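Local coordinates for protein glucuronoarabinoxylan endo-1,4-beta-xylanase (Clostridium papyrosolvens, PDB 4FMV) that probably hydrolyses internal beta-1,4 linkages of plant cell-wall xylan, this chain being the catalytic barrel and attached beta domain of a longer, multidomain family 30 glycoside hydrolase, at residues 156-159 / 160-164. Numbering follows the deposited sequence.
Sequences QEML and NFMKN
The shortest polar bond runs from Lys163 N to Leu159 O, 2.8 Å, and belongs to a run of i to i+4 backbone bonds that continues with Met162 N to Met158 O at 2.9 Å. Gln156 and Asn160, one turn apart, add a side-chain bond: NE2 of Gln156 reaches OD1 of Asn160 at 2.9 Å. OD1 lies close to the plane of the glutamine amide, but NE2 sits above the asparagine carbonyl plane, the two amides being turned 51° apart. With CG anti to the backbone N (chi1 179°) and a bend at chi2 (69°), the side chain of Gln156 swings its amide forward along the helix toward Asn160; two uncharged amides suit this outward-facing side. Leu159 and Lys163 run alongside each other, with CD1 of Leu159 3.9 Å from CG of Lys163; the long aliphatic stem packs there while NZ forms a salt bridge with Asp192. On the buried face, flexible, unbranched methionines fit the interior: SD of Met158 lies 4.1 Å from CG of Met162, and both side chains touch Ile189 of helix 183-190 and Ala175 of strand 172-178. The pattern is that of an amphipathic outer helix of a (beta/alpha)8 barrel, apolar toward the strands and polar outside.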
loop_
_atom_site.group_PDB
_atom_site.type_symbol
_atom_site.label_atom_id
_atom_site.label_comp_id
_atom_site.label_asym_id
_atom_site.label_seq_id
_atom_site.Cartn_x
_atom_site.Cartn_y
_atom_site.Cartn_z
ATOM N N GLN A 156 -5.759 -14.436 18.844
ATOM C CA GLN A 156 -5.205 -15.753 19.186
ATOM C C GLN A 156 -5.363 -16.721 18.015
ATOM O O GLN A 156 -4.465 -17.501 17.723
ATOM C CB GLN A 156 -5.852 -16.334 20.469
ATOM C CG GLN A 156 -5.321 -17.717 20.853
ATOM C CD GLN A 156 -3.880 -17.680 21.312
ATOM O OE1 GLN A 156 -3.492 -16.814 22.106
ATOM N NE2 GLN A 156 -3.073 -18.607 20.813
ATOM N N GLU A 157 -6.504 -16.673 17.340
ATOM C CA GLU A 157 -6.705 -17.528 16.171
ATOM C C GLU A 157 -5.661 -17.259 15.091
ATOM O O GLU A 157 -5.078 -18.193 14.543
ATOM C CB GLU A 157 -8.120 -17.350 15.619
ATOM C CG GLU A 157 -9.100 -18.263 16.345
ATOM C CD GLU A 157 -10.522 -17.767 16.319
ATOM O OE1 GLU A 157 -10.770 -16.694 15.716
ATOM O OE2 GLU A 157 -11.383 -18.438 16.930
ATOM N N MET A 158 -5.461 -15.981 14.777
ATOM C CA MET A 158 -4.429 -15.551 13.831
ATOM C C MET A 158 -3.045 -16.041 14.267
ATOM O O MET A 158 -2.273 -16.535 13.439
ATOM C CB MET A 158 -4.427 -14.030 13.709
ATOM C CG MET A 158 -3.287 -13.461 12.841
ATOM S SD MET A 158 -3.416 -13.858 11.089
ATOM C CE MET A 158 -5.073 -13.294 10.712
ATOM N N LEU A 159 -2.734 -15.909 15.561
ATOM C CA LEU A 159 -1.474 -16.432 16.109
ATOM C C LEU A 159 -1.332 -17.935 15.854
ATOM O O LEU A 159 -0.287 -18.396 15.386
ATOM C CB LEU A 159 -1.334 -16.138 17.623
ATOM C CG LEU A 159 -0.092 -16.734 18.320
ATOM C CD1 LEU A 159 1.205 -16.281 17.662
ATOM C CD2 LEU A 159 -0.061 -16.450 19.822
ATOM N N ASN A 160 -2.386 -18.697 16.146
ATOM C CA ASN A 160 -2.324 -20.151 15.986
ATOM C C ASN A 160 -1.967 -20.546 14.538
ATOM O O ASN A 160 -1.126 -21.417 14.302
ATOM C CB ASN A 160 -3.650 -20.794 16.384
ATOM C CG ASN A 160 -3.921 -20.707 17.865
ATOM O OD1 ASN A 160 -3.004 -20.509 18.665
ATOM N ND2 ASN A 160 -5.189 -20.874 18.246
ATOM N N PHE A 161 -2.607 -19.885 13.577
ATOM C CA PHE A 161 -2.354 -20.164 12.170
ATOM C C PHE A 161 -0.927 -19.766 11.784
ATOM O O PHE A 161 -0.198 -20.515 11.092
ATOM C CB PHE A 161 -3.360 -19.416 11.288
ATOM C CG PHE A 161 -3.263 -19.786 9.839
ATOM C CD1 PHE A 161 -3.980 -20.850 9.338
ATOM C CD2 PHE A 161 -2.423 -19.093 8.994
ATOM C CE1 PHE A 161 -3.871 -21.206 8.005
ATOM C CE2 PHE A 161 -2.318 -19.437 7.680
ATOM C CZ PHE A 161 -3.041 -20.503 7.189
ATOM N N MET A 162 -0.537 -18.572 12.206
ATOM C CA MET A 162 0.827 -18.090 11.984
ATOM C C MET A 162 1.910 -19.013 12.563
ATOM O O MET A 162 2.949 -19.197 11.928
ATOM C CB MET A 162 1.002 -16.658 12.496
ATOM C CG MET A 162 0.265 -15.580 11.668
ATOM S SD MET A 162 0.699 -15.500 9.902
ATOM C CE MET A 162 2.392 -14.879 9.980
ATOM N N LYS A 163 1.702 -19.588 13.754
ATOM C CA LYS A 163 2.688 -20.566 14.262
ATOM C C LYS A 163 2.638 -21.921 13.553
ATOM O O LYS A 163 3.659 -22.432 13.100
ATOM C CB LYS A 163 2.564 -20.805 15.784
ATOM C CG LYS A 163 2.933 -19.614 16.644
ATOM C CD LYS A 163 2.821 -19.944 18.139
ATOM C CE LYS A 163 4.000 -20.797 18.617
ATOM N NZ LYS A 163 4.307 -20.571 20.091
ATOM N N ASN A 164 1.449 -22.513 13.498
ATOM C CA ASN A 164 1.309 -23.907 13.071
ATOM C C ASN A 164 1.071 -24.200 11.611
ATOM O O ASN A 164 1.284 -25.314 11.165
ATOM C CB ASN A 164 0.232 -24.564 13.918
ATOM C CG ASN A 164 0.548 -24.441 15.380
ATOM O OD1 ASN A 164 1.715 -24.525 15.758
ATOM N ND2 ASN A 164 -0.463 -24.202 16.205
#